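Local coordinates for protein pyruvate kinase (Toxoplasma gondii, PDB 3GG8) that catalyses, as a pyruvate kinase, transfer of the phosphoryl group of phosphoenolpyruvate to ADP, giving pyruvate and ATP at the end of glycolysis, at residues 39-44 with 62-67; 52-57 with 82-87; 95-100 with 222-227; 310-315 with 343-348; 319-324 with 352-357. One frame throughout, in Å; residues are numbered along the deposited sequence. Where two conformers were deposited one is given.

Interaction 1 of 5, residues 39-44 with 62-67; sequences RIVCTM and MNVCRL
Asn63 lays its amide over one face of the Arg39 guanidinium, the two planes 30° apart, with OD1 above the centre of the group. The pair is a stack and not a bond: Arg39 NH1 and Asn63 ND2, 3.3 Å apart, are both donors. Hydrogen bonds make up the rest of the polar contact. Asn63 CG stands beside its own backbone N (chi1 -49°), which brings OD1 to Ile40 N at 3.0 Å, the donor lying on a lone pair in the carbonyl plane. Ile40 O in turn receives two consecutive amides, Asn63 N and Val64 N, in the manner of a beta bulge. Beyond it the parallel ladder is regular, and Arg66 N reaches Cys42 O at 2.8 Å. Arg66 runs extended alongside Thr43 and gives NH1 to Thr43 OG1 at 2.8 Å, in the guanidinium plane; the same OG1 bonds to Leu346 O, and Arg66 NE makes a salt bridge with Asp101. Apolar contacts fall on both faces of the sheet. Val41 CG2 meets Val64 CB at 3.8 Å on one, while on the other Cys42 CB rests on Met62 SD at 3.7 Å and the bent Met44 chain reaches Cys65. These are the first two strands of the TIM barrel, joined through helix 51-60; strands 343-346 and 97-101 flank them, and helices 74-90 and 356-371 cover the outward face of Cys42 and Cys65.

Interaction 2 of 5, residues 52-57 with 82-87; sequences DTLVKM and QNIQEA
Leu54 carries most of this contact, reaching with CD1 to the backbone of the facing helix, where it touches Asn83 O at 3.6 Å. The methyl also meets Asn83 CB and, at 4.0 Å, Ile84 CD1, the tip of a side chain that starts out away from Leu54 and bends back. The chain of Leu54 is stretched from CA to CD1 (chi2 174°), which gives that methyl its reach, whereas its CB packs directly on Ala87 CB at 3.8 Å. Val55 also packs on the alanine: its CG2 lies 3.7 Å from Ala87 CA. The small methyl of Ala87 thus sits against two neighbouring residues of helix 51-60, at the place where the backbones come nearest. In this region the short helix axes approach to 8.9 Å and cross at -57°. A second shell surrounds these atoms. Val51 extends the helix 51-60 side toward Asn83 and Glu86, Arg91 touches Val55, and Met44 and Cys65 of strand 62-68 touch Ile84. Away from the interface, Lys56 NZ and Asp52 OD1 form a long salt bridge of 3.5 Å within the first helix, and Glu86 pairs with Lys89 in the second. Asn83 O also accepts the amide of Ala87 within its own helix. The first two outer helices of the barrel are thus joined by close apolar packing, with their charged groups kept to the exposed sides.

Interaction 3 of 5, residues 95-100 with 222-227; sequences RLAILL and CNFIAA
Leu99 and Phe224 lie at a slant to one another on the inner face of the TIM barrel, where the third and fourth parallel strands run side by side. Leu99 CG is anti to the backbone N (chi1 180°), and its two methyls touch successive inward residues of the neighbouring strand: CD1 meets Phe224 CB at 3.9 Å and CD2 meets Ala226 CB at 3.6 Å. The Phe224 ring is turned so that Ala97 CB comes in at its edge, in the ring plane, 4.0 Å from CE2; His447 makes an edge-to-face pair with the same ring. On the outer face, Leu100 and Ile225 point the same way and lie alongside each other, with Ile225 CD1 folded to within 4.0 Å of Leu100 CB. Cys222 SG sits between Ile98 CG2 and Leu100 CB on this side. Backbone bonds join the two strands; Ala226 N donates to Leu100 O at 2.7 Å. At the start of the pairing, Ile98 O takes two successive amides, Asn223 N at 2.8 Å and Phe224 N, both in the carbonyl plane. Asn223 then turns its amide back, and OD1 accepts Ile98 N at 2.9 Å in a nearly straight bond of 169°.

Interaction 4 of 5, residues 310-315 with 343-348; sequences ITATQM and CVMLSG
The peptide carbonyl of Cys343 receives Thr311 N from above its plane: the 3.0 Å bond from N to O is almost straight at 176°, yet the donor stands 37° out of the carbonyl plane. Thr341 OG1 is a second partner of Cys343 O, and bonds to Thr311 OG1 as well. The return bond, Met345 N to Thr311 O, is weak and bent. A third carbonyl, Met345 O, is met by Met315 CG at 3.2 Å, and it also accepts from a water 2.8 Å away; this water takes the amide of Thr313 and bonds to Ser347 OG, bridging the chain where the two backbones part. Strands 309-312 and 343-346 are the seventh and eighth of the TIM barrel, parallel and linked through helix 327-339. On their inner face Ile310 CG2 packs on Met345 CB at 3.8 Å. Met345 then runs extended until its last torsion turns CE onto Ala312 CB, 3.5 Å away and tighter than usual van der Waals contact. Met315 instead bends at chi2 and chi3, which carries its CE across Val344 at about a right angle, 3.5 Å from Val344 CB. Gln314 OE1, on the loop beyond, bonds to Arg327 NE of a second subunit.

Interaction 5 of 5, residues 319-324 with 352-357; sequences MIKNPR and NGEFPV
Phe355 lays its ring against Pro323, and the contact can be traced outward along the aromatic side chain. From CB, directed toward the loop 319-324, CG follows beside the backbone N (chi1 -52°) and comes under Pro323 CA at 4.1 Å; that carbon stands over the centre of the ring face. One side of the ring runs past the backbone of the loop: CD2 is 3.6 Å from Asn322 O, and CE2 is equally close to Lys321 O, which lies at the edge near the ring plane. Met319 O also sits at the edge, while Pro323 N is over the face. At the tip, Phe355 CZ meets Pro323 CD at 4.0 Å. CE1, on the far side, faces Pro323 CB, whose CH-pi contact is centred, only 10° off the ring normal. The two side chains point the same way, with the proline over the ring face. A backbone bond and a water bridge join the two segments beside this CH-pi contact. Glu354 N donates to Ile320 O at 2.9 Å, and a water gives a hydrogen to Met319 O at 2.6 Å while accepting Phe355 N. Farther out, Lys321 curls over the Glu354 side chain, its charged end near the carboxylate but beyond salt-bridge distance. Phe355 holds the N-cap position of helix 356-371, and its carbonyl bonds to Thr359 OG1. The contact therefore joins two beta-alpha connections of the TIM barrel, those following its seventh and eighth strands, where each chain leads into its outer helix.

In the fold
All five contacts belong to one eight-stranded TIM barrel. Interactions 4, 1 and 3 follow one another round the sheet, through neighbouring strands 343-346 and 39-43, then 62-68 and 97-101; the centre of interaction 1 is about 9 Å from those of the other two. Interactions 2 and 5 lie farther out, in the helical layer and its loops, and meet where Lys56 and Met57 touch Val357; the centres of interactions 3 and 5 are about 24 Å apart. Along the chain, interactions 1 and 2 interleave, as do 4 and 5, whereas interaction 3 spans 121 residues that include a separate mixed sheet. The pairing of 343-346 with 39-43 closes the barrel.

Interaction 1 of 5, residues 39-44 with 62-67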
# COMPACT_ATOMS: atom_id res chain seq x y z
N ARG C 39 -0.07 0.80 31.30
CA ARG C 39 0.50 0.94 32.64
C ARG C 39 -0.41 1.79 33.55
O ARG C 39 -1.06 2.72 33.08
CB ARG C 39 1.84 1.66 32.53
CG ARG C 39 3.07 0.80 32.36
CD ARG C 39 2.92 -0.39 31.47
NE ARG C 39 2.47 -1.60 32.16
CZ ARG C 39 3.19 -2.32 33.02
NH1 ARG C 39 2.67 -3.42 33.54
NH2 ARG C 39 4.42 -1.96 33.37
N ILE C 40 -0.46 1.48 34.85
CA ILE C 40 -1.39 2.19 35.74
C ILE C 40 -0.63 2.99 36.80
O ILE C 40 0.21 2.44 37.52
CB ILE C 40 -2.42 1.24 36.38
CG1 ILE C 40 -3.31 0.59 35.30
CG2 ILE C 40 -3.28 1.98 37.41
CD1 ILE C 40 -4.20 -0.52 35.80
N VAL C 41 -0.91 4.30 36.85
CA VAL C 41 -0.33 5.19 37.86
C VAL C 41 -1.35 5.47 38.97
O VAL C 41 -2.51 5.85 38.69
CB VAL C 41 0.19 6.51 37.24
CG1 VAL C 41 0.86 7.40 38.30
CG2 VAL C 41 1.13 6.24 36.04
N CYS C 42 -0.91 5.27 40.22
CA CYS C 42 -1.76 5.47 41.40
C CYS C 42 -1.18 6.51 42.33
O CYS C 42 0.02 6.50 42.64
CB CYS C 42 -1.93 4.16 42.17
SG CYS C 42 -2.75 2.87 41.20
N THR C 43 -2.04 7.45 42.72
CA THR C 43 -1.67 8.52 43.64
C THR C 43 -1.81 8.01 45.07
O THR C 43 -2.85 7.47 45.45
CB THR C 43 -2.54 9.77 43.42
OG1 THR C 43 -2.37 10.21 42.07
CG2 THR C 43 -2.16 10.93 44.35
N MET C 44 -0.73 8.19 45.84
CA MET C 44 -0.69 7.81 47.24
C MET C 44 -1.52 8.78 48.06
O MET C 44 -1.63 9.95 47.71
CB MET C 44 0.77 7.90 47.72
CG MET C 44 1.70 7.00 46.92
SD MET C 44 1.30 5.24 47.15
CE MET C 44 0.03 4.90 45.91
N MET C 62 -1.18 -1.88 39.94
CA MET C 62 -0.38 -0.66 40.17
C MET C 62 1.07 -0.85 39.72
O MET C 62 1.71 -1.81 40.14
CB MET C 62 -0.41 -0.25 41.65
CG MET C 62 0.56 0.88 42.03
SD MET C 62 0.20 1.57 43.65
CE MET C 62 0.91 0.32 44.75
N ASN C 63 1.58 0.05 38.87
CA ASN C 63 2.97 0.03 38.42
C ASN C 63 3.76 1.24 38.88
O ASN C 63 4.99 1.20 38.98
CB ASN C 63 3.04 -0.06 36.89
CG ASN C 63 2.15 -1.14 36.32
OD1 ASN C 63 1.23 -0.84 35.56
ND2 ASN C 63 2.43 -2.41 36.65
N VAL C 64 3.05 2.34 39.13
CA VAL C 64 3.71 3.60 39.50
C VAL C 64 2.97 4.23 40.67
O VAL C 64 1.73 4.25 40.68
CB VAL C 64 3.76 4.61 38.31
CG1 VAL C 64 4.47 5.92 38.71
CG2 VAL C 64 4.40 3.97 37.03
N CYS C 65 3.76 4.75 41.62
CA CYS C 65 3.26 5.50 42.78
C CYS C 65 3.56 6.99 42.67
O CYS C 65 4.72 7.42 42.74
CB CYS C 65 3.90 4.96 44.06
SG CYS C 65 3.59 3.20 44.30
N ARG C 66 2.49 7.77 42.53
CA ARG C 66 2.52 9.22 42.49
C ARG C 66 2.41 9.83 43.89
O ARG C 66 1.45 9.58 44.61
CB ARG C 66 1.37 9.75 41.64
CG ARG C 66 1.17 11.26 41.72
CD ARG C 66 0.22 11.70 40.62
NE ARG C 66 -0.06 13.14 40.60
CZ ARG C 66 -1.12 13.71 41.18
NH1 ARG C 66 -2.00 12.96 41.83
NH2 ARG C 66 -1.29 15.03 41.10
N LEU C 67 3.42 10.62 44.25
CA LEU C 67 3.39 11.44 45.45
C LEU C 67 3.00 12.86 45.02
O LEU C 67 3.77 13.55 44.36
CB LEU C 67 4.76 11.47 46.09
CG LEU C 67 5.52 10.16 46.34
CD1 LEU C 67 6.93 10.48 46.82
CD2 LEU C 67 4.75 9.28 47.34

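Interaction 2 of 5, residues 52-57 with 82-87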
# COMPACT_ATOMS: atom_id res chain seq x y z
N ASP C 52 -0.92 -3.09 53.64
CA ASP C 52 -1.84 -4.12 53.19
C ASP C 52 -2.59 -3.72 51.90
O ASP C 52 -2.72 -4.53 50.99
CB ASP C 52 -2.82 -4.48 54.30
CG ASP C 52 -3.81 -5.55 53.87
OD1 ASP C 52 -4.99 -5.21 53.63
OD2 ASP C 52 -3.39 -6.72 53.73
N THR C 53 -3.06 -2.48 51.83
CA THR C 53 -3.79 -2.05 50.64
C THR C 53 -2.83 -1.71 49.48
O THR C 53 -3.20 -1.86 48.32
CB THR C 53 -4.88 -0.95 50.90
OG1 THR C 53 -4.42 0.33 50.47
CG2 THR C 53 -5.28 -0.87 52.36
N LEU C 54 -1.62 -1.27 49.79
CA LEU C 54 -0.62 -1.07 48.75
C LEU C 54 -0.29 -2.41 48.06
O LEU C 54 -0.20 -2.48 46.83
CB LEU C 54 0.64 -0.43 49.30
CG LEU C 54 0.56 1.04 49.73
CD1 LEU C 54 1.87 1.46 50.38
CD2 LEU C 54 0.17 1.97 48.55
N VAL C 55 -0.11 -3.45 48.86
CA VAL C 55 0.11 -4.80 48.33
C VAL C 55 -1.06 -5.25 47.44
O VAL C 55 -0.84 -5.70 46.31
CB VAL C 55 0.38 -5.81 49.46
CG1 VAL C 55 0.27 -7.23 48.94
CG2 VAL C 55 1.75 -5.57 50.06
N LYS C 56 -2.29 -5.09 47.94
CA LYS C 56 -3.50 -5.41 47.16
C LYS C 56 -3.57 -4.60 45.86
O LYS C 56 -4.11 -5.06 44.87
CB LYS C 56 -4.75 -5.16 47.98
CG LYS C 56 -4.99 -6.20 49.05
CD LYS C 56 -6.23 -5.90 49.87
CE LYS C 56 -6.34 -6.88 51.02
NZ LYS C 56 -7.60 -6.69 51.78
N MET C 57 -3.01 -3.40 45.88
CA MET C 57 -2.96 -2.55 44.71
C MET C 57 -1.92 -3.00 43.71
O MET C 57 -2.15 -2.91 42.51
CB MET C 57 -2.75 -1.09 45.10
CG MET C 57 -4.03 -0.48 45.61
SD MET C 57 -3.78 1.07 46.45
CE MET C 57 -3.38 2.17 45.11
N GLN C 82 8.31 4.80 52.80
CA GLN C 82 8.66 3.67 53.68
C GLN C 82 7.65 2.53 53.52
O GLN C 82 8.02 1.35 53.55
CB GLN C 82 8.74 4.15 55.14
CG GLN C 82 10.03 4.91 55.47
CD GLN C 82 9.94 5.86 56.69
OE1 GLN C 82 9.19 5.63 57.65
NE2 GLN C 82 10.73 6.93 56.65
N ASN C 83 6.38 2.90 53.37
CA ASN C 83 5.29 1.95 53.18
C ASN C 83 5.32 1.29 51.79
O ASN C 83 4.97 0.12 51.66
CB ASN C 83 3.94 2.64 53.39
CG ASN C 83 3.68 3.03 54.84
OD1 ASN C 83 4.16 2.40 55.78
ND2 ASN C 83 2.90 4.09 55.01
N ILE C 84 5.68 2.04 50.75
CA ILE C 84 5.89 1.49 49.42
C ILE C 84 6.98 0.43 49.53
O ILE C 84 6.83 -0.68 49.02
CB ILE C 84 6.37 2.57 48.38
CG1 ILE C 84 5.46 3.80 48.35
CG2 ILE C 84 6.61 1.97 46.97
CD1 ILE C 84 4.14 3.60 47.80
N GLN C 85 8.08 0.78 50.19
CA GLN C 85 9.23 -0.12 50.31
C GLN C 85 8.87 -1.42 51.05
O GLN C 85 9.40 -2.48 50.74
CB GLN C 85 10.41 0.59 50.97
CG GLN C 85 11.03 1.69 50.10
CD GLN C 85 12.04 2.56 50.84
OE1 GLN C 85 12.10 2.58 52.09
NE2 GLN C 85 12.84 3.29 50.07
N GLU C 86 7.96 -1.31 52.02
CA GLU C 86 7.48 -2.48 52.75
C GLU C 86 6.57 -3.35 51.90
O GLU C 86 6.70 -4.57 51.91
CB GLU C 86 6.79 -2.08 54.05
CG GLU C 86 7.74 -1.66 55.17
CD GLU C 86 8.81 -2.70 55.46
OE1 GLU C 86 10.00 -2.32 55.59
OE2 GLU C 86 8.48 -3.91 55.54
N ALA C 87 5.64 -2.72 51.18
CA ALA C 87 4.79 -3.44 50.23
C ALA C 87 5.62 -4.26 49.22
O ALA C 87 5.32 -5.42 48.95
CB ALA C 87 3.87 -2.47 49.50

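Interaction 3 of 5, residues 95-100 with 222-227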
# COMPACT_ATOMS: atom_id res chain seq x y z
N ARG C 95 8.52 -3.93 40.76
CA ARG C 95 9.52 -2.87 40.78
C ARG C 95 8.83 -1.54 40.50
O ARG C 95 9.12 -0.87 39.50
CB ARG C 95 10.63 -3.14 39.77
CG ARG C 95 11.39 -4.41 40.05
CD ARG C 95 12.11 -4.32 41.39
NE ARG C 95 12.98 -5.46 41.62
CZ ARG C 95 14.15 -5.63 41.02
NH1 ARG C 95 14.58 -4.73 40.13
NH2 ARG C 95 14.89 -6.70 41.28
N LEU C 96 7.92 -1.19 41.40
CA LEU C 96 7.12 0.01 41.32
C LEU C 96 8.01 1.24 41.18
O LEU C 96 9.01 1.37 41.89
CB LEU C 96 6.29 0.15 42.60
CG LEU C 96 5.19 -0.87 42.90
CD1 LEU C 96 4.73 -0.71 44.34
CD2 LEU C 96 4.03 -0.67 41.93
N ALA C 97 7.65 2.13 40.27
CA ALA C 97 8.37 3.40 40.18
C ALA C 97 7.69 4.42 41.07
O ALA C 97 6.49 4.32 41.35
CB ALA C 97 8.43 3.90 38.74
N ILE C 98 8.47 5.39 41.52
CA ILE C 98 7.99 6.48 42.36
C ILE C 98 8.12 7.80 41.60
O ILE C 98 9.18 8.13 41.08
CB ILE C 98 8.72 6.50 43.72
CG1 ILE C 98 8.48 5.16 44.45
CG2 ILE C 98 8.26 7.67 44.58
CD1 ILE C 98 9.31 4.99 45.72
N LEU C 99 6.98 8.50 41.47
CA LEU C 99 6.88 9.77 40.76
C LEU C 99 6.57 10.90 41.76
O LEU C 99 5.56 10.83 42.46
CB LEU C 99 5.77 9.64 39.68
CG LEU C 99 5.37 10.79 38.74
CD1 LEU C 99 5.24 10.33 37.29
CD2 LEU C 99 4.07 11.47 39.16
N LEU C 100 7.46 11.90 41.86
CA LEU C 100 7.17 13.14 42.61
C LEU C 100 6.42 14.13 41.70
O LEU C 100 6.91 14.49 40.64
CB LEU C 100 8.47 13.77 43.11
CG LEU C 100 8.48 14.93 44.12
CD1 LEU C 100 9.88 15.12 44.63
CD2 LEU C 100 7.97 16.25 43.53
N CYS C 222 13.08 8.77 44.23
CA CYS C 222 12.05 9.01 43.22
C CYS C 222 12.68 8.80 41.84
O CYS C 222 13.84 9.17 41.62
CB CYS C 222 11.48 10.42 43.35
SG CYS C 222 10.64 10.69 44.91
N ASN C 223 11.94 8.16 40.94
CA ASN C 223 12.45 7.85 39.60
C ASN C 223 12.02 8.86 38.57
O ASN C 223 12.67 9.02 37.54
CB ASN C 223 12.05 6.43 39.16
CG ASN C 223 12.22 5.41 40.26
OD1 ASN C 223 11.24 4.98 40.88
ND2 ASN C 223 13.47 5.03 40.54
N PHE C 224 10.91 9.55 38.84
CA PHE C 224 10.39 10.57 37.96
C PHE C 224 10.04 11.83 38.74
O PHE C 224 9.62 11.75 39.90
CB PHE C 224 9.10 10.10 37.27
CG PHE C 224 9.27 8.94 36.33
CD1 PHE C 224 9.52 9.15 34.96
CD2 PHE C 224 9.09 7.63 36.79
CE1 PHE C 224 9.64 8.08 34.07
CE2 PHE C 224 9.22 6.54 35.90
CZ PHE C 224 9.49 6.77 34.53
N ILE C 225 10.18 12.98 38.09
CA ILE C 225 9.54 14.21 38.52
C ILE C 225 8.44 14.55 37.50
O ILE C 225 8.70 14.64 36.30
CB ILE C 225 10.52 15.40 38.63
CG1 ILE C 225 11.79 15.06 39.43
CG2 ILE C 225 9.82 16.65 39.18
CD1 ILE C 225 11.62 14.81 40.94
N ALA C 226 7.22 14.70 37.98
CA ALA C 226 6.15 15.26 37.17
C ALA C 226 6.05 16.72 37.59
O ALA C 226 5.84 16.99 38.76
CB ALA C 226 4.83 14.53 37.39
N ALA C 227 6.25 17.64 36.66
CA ALA C 227 6.34 19.05 37.00
C ALA C 227 5.03 19.73 36.59
O ALA C 227 4.70 19.79 35.41
CB ALA C 227 7.52 19.69 36.29

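Interaction 4 of 5, residues 310-315 with 343-348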
# COMPACT_ATOMS: atom_id res chain seq x y z
N ILE C 310 1.29 9.94 29.88
CA ILE C 310 0.28 9.64 30.92
C ILE C 310 -0.98 10.50 30.74
O ILE C 310 -0.91 11.71 30.59
CB ILE C 310 0.84 9.88 32.34
CG1 ILE C 310 2.23 9.24 32.49
CG2 ILE C 310 -0.16 9.40 33.44
CD1 ILE C 310 2.97 9.75 33.71
N THR C 311 -2.13 9.84 30.74
CA THR C 311 -3.43 10.50 30.73
C THR C 311 -3.97 10.61 32.16
O THR C 311 -4.21 9.61 32.84
CB THR C 311 -4.41 9.74 29.79
OG1 THR C 311 -3.80 9.63 28.50
CG2 THR C 311 -5.73 10.47 29.66
N ALA C 312 -4.17 11.85 32.60
CA ALA C 312 -4.46 12.14 33.99
C ALA C 312 -5.71 12.99 34.16
O ALA C 312 -6.14 13.69 33.23
CB ALA C 312 -3.25 12.81 34.65
N THR C 313 -6.30 12.90 35.36
CA THR C 313 -7.42 13.71 35.83
C THR C 313 -8.72 13.30 35.18
O THR C 313 -8.75 12.81 34.04
CB THR C 313 -7.23 15.24 35.66
OG1 THR C 313 -7.58 15.62 34.33
CG2 THR C 313 -5.81 15.68 35.99
N GLN C 314 -9.80 13.49 35.93
CA GLN C 314 -11.14 13.19 35.49
C GLN C 314 -11.23 11.84 34.78
O GLN C 314 -11.81 11.75 33.69
CB GLN C 314 -11.64 14.32 34.59
CG GLN C 314 -11.42 15.70 35.17
CD GLN C 314 -12.09 16.76 34.33
OE1 GLN C 314 -12.10 16.69 33.10
NE2 GLN C 314 -12.67 17.74 35.00
N MET C 315 -10.67 10.81 35.41
CA MET C 315 -10.63 9.46 34.86
C MET C 315 -11.78 8.59 35.35
O MET C 315 -12.72 8.30 34.59
CB MET C 315 -9.27 8.80 35.16
CG MET C 315 -8.11 9.50 34.44
SD MET C 315 -8.11 9.23 32.64
CE MET C 315 -7.19 7.70 32.60
N CYS C 343 0.25 5.27 29.83
CA CYS C 343 -0.28 5.19 31.19
C CYS C 343 -1.64 5.85 31.35
O CYS C 343 -1.97 6.83 30.67
CB CYS C 343 0.67 5.83 32.21
SG CYS C 343 2.38 5.25 32.17
N VAL C 344 -2.42 5.29 32.27
CA VAL C 344 -3.64 5.91 32.76
C VAL C 344 -3.44 6.16 34.27
O VAL C 344 -2.80 5.36 34.95
CB VAL C 344 -4.89 5.04 32.46
CG1 VAL C 344 -5.29 5.17 30.99
CG2 VAL C 344 -4.62 3.57 32.82
N MET C 345 -3.95 7.28 34.77
CA MET C 345 -3.63 7.70 36.12
C MET C 345 -4.87 7.89 36.98
O MET C 345 -5.86 8.48 36.53
CB MET C 345 -2.80 8.98 36.13
CG MET C 345 -2.31 9.38 37.51
SD MET C 345 -1.34 10.88 37.40
CE MET C 345 -2.50 12.11 37.98
N LEU C 346 -4.78 7.35 38.20
CA LEU C 346 -5.77 7.55 39.24
C LEU C 346 -5.27 8.61 40.22
O LEU C 346 -4.08 8.62 40.63
CB LEU C 346 -6.10 6.23 39.96
CG LEU C 346 -6.76 5.16 39.06
CD1 LEU C 346 -6.79 3.76 39.72
CD2 LEU C 346 -8.16 5.57 38.55
N SER C 347 -6.17 9.52 40.57
CA SER C 347 -5.81 10.61 41.47
C SER C 347 -6.51 10.42 42.81
O SER C 347 -6.05 9.61 43.62
CB SER C 347 -6.09 11.97 40.84
OG SER C 347 -5.21 12.17 39.75
N GLY C 348 -7.59 11.16 43.04
CA GLY C 348 -8.37 11.06 44.28
C GLY C 348 -8.98 9.68 44.50
O GLY C 348 -9.21 9.27 45.66
O HOH W 1 -6.50 11.06 37.46

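Interaction 5 of 5, residues 319-324 with 352-357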
# COMPACT_ATOMS: atom_id res chain seq x y z
N MET C 319 -15.78 6.90 41.38
CA MET C 319 -15.37 5.76 42.21
C MET C 319 -14.71 6.16 43.54
O MET C 319 -14.42 5.30 44.38
CB MET C 319 -14.47 4.81 41.42
CG MET C 319 -15.18 4.10 40.28
SD MET C 319 -14.14 2.80 39.59
CE MET C 319 -14.43 1.46 40.75
N ILE C 320 -14.46 7.45 43.72
CA ILE C 320 -14.11 7.98 45.02
C ILE C 320 -15.19 7.58 46.04
O ILE C 320 -14.89 7.35 47.21
CB ILE C 320 -13.93 9.52 44.99
CG1 ILE C 320 -12.63 9.87 44.27
CG2 ILE C 320 -13.93 10.10 46.42
CD1 ILE C 320 -12.54 11.30 43.79
N LYS C 321 -16.43 7.44 45.56
CA LYS C 321 -17.60 7.13 46.38
C LYS C 321 -18.39 5.89 45.95
O LYS C 321 -19.22 5.40 46.70
CB LYS C 321 -18.52 8.37 46.44
CG LYS C 321 -17.78 9.68 46.81
CD LYS C 321 -17.83 10.05 48.30
CE LYS C 321 -16.94 9.16 49.23
NZ LYS C 321 -17.74 8.18 50.07
N ASN C 322 -18.14 5.39 44.75
CA ASN C 322 -18.92 4.28 44.19
C ASN C 322 -18.04 3.10 43.78
O ASN C 322 -16.92 3.31 43.31
CB ASN C 322 -19.78 4.77 43.02
CG ASN C 322 -20.72 5.92 43.41
OD1 ASN C 322 -20.87 6.88 42.68
ND2 ASN C 322 -21.37 5.80 44.56
N PRO C 323 -18.51 1.85 43.99
CA PRO C 323 -17.71 0.66 43.64
C PRO C 323 -17.68 0.35 42.13
O PRO C 323 -16.96 -0.55 41.69
CB PRO C 323 -18.40 -0.48 44.41
CG PRO C 323 -19.82 -0.01 44.62
CD PRO C 323 -19.80 1.51 44.64
N ARG C 324 -18.44 1.11 41.36
CA ARG C 324 -18.45 0.98 39.91
C ARG C 324 -18.31 2.37 39.33
O ARG C 324 -18.82 3.31 39.92
CB ARG C 324 -19.78 0.37 39.44
CG ARG C 324 -20.07 -1.03 39.97
CD ARG C 324 -21.58 -1.40 39.86
NE ARG C 324 -22.35 -0.78 40.95
CZ ARG C 324 -22.55 -1.34 42.15
NH1 ARG C 324 -22.06 -2.54 42.44
NH2 ARG C 324 -23.25 -0.68 43.06
N ASN C 352 -7.89 9.34 48.14
CA ASN C 352 -8.95 9.75 49.03
C ASN C 352 -10.23 8.96 48.73
O ASN C 352 -11.34 9.44 48.97
CB ASN C 352 -9.26 11.25 48.84
CG ASN C 352 -8.03 12.14 48.90
OD1 ASN C 352 -7.70 12.81 47.92
ND2 ASN C 352 -7.36 12.16 50.04
N GLY C 353 -10.10 7.76 48.17
CA GLY C 353 -11.27 7.05 47.70
C GLY C 353 -11.76 6.00 48.67
O GLY C 353 -10.96 5.50 49.46
N GLU C 354 -13.04 5.64 48.59
CA GLU C 354 -13.57 4.54 49.41
C GLU C 354 -13.21 3.15 48.87
O GLU C 354 -13.30 2.16 49.59
CB GLU C 354 -15.09 4.66 49.61
CG GLU C 354 -15.54 5.71 50.63
CD GLU C 354 -14.95 5.51 52.03
OE1 GLU C 354 -15.00 4.37 52.54
OE2 GLU C 354 -14.44 6.50 52.61
N PHE C 355 -12.80 3.09 47.60
CA PHE C 355 -12.51 1.82 46.93
C PHE C 355 -11.18 1.85 46.15
O PHE C 355 -11.16 1.65 44.94
CB PHE C 355 -13.68 1.43 46.01
CG PHE C 355 -15.03 1.44 46.69
CD1 PHE C 355 -15.46 0.32 47.42
CD2 PHE C 355 -15.85 2.57 46.63
CE1 PHE C 355 -16.72 0.32 48.08
CE2 PHE C 355 -17.11 2.58 47.27
CZ PHE C 355 -17.54 1.45 48.00
N PRO C 356 -10.05 2.11 46.86
CA PRO C 356 -8.80 2.22 46.11
C PRO C 356 -8.43 0.97 45.29
O PRO C 356 -8.06 1.13 44.12
CB PRO C 356 -7.74 2.50 47.19
CG PRO C 356 -8.38 2.18 48.50
CD PRO C 356 -9.86 2.33 48.30
N VAL C 357 -8.52 -0.23 45.86
CA VAL C 357 -8.06 -1.42 45.14
C VAL C 357 -9.06 -1.84 44.07
O VAL C 357 -8.66 -2.20 42.96
CB VAL C 357 -7.55 -2.61 46.05
CG1 VAL C 357 -7.42 -2.22 47.50
CG2 VAL C 357 -8.41 -3.85 45.88
O HOH W 2 -12.03 4.84 45.40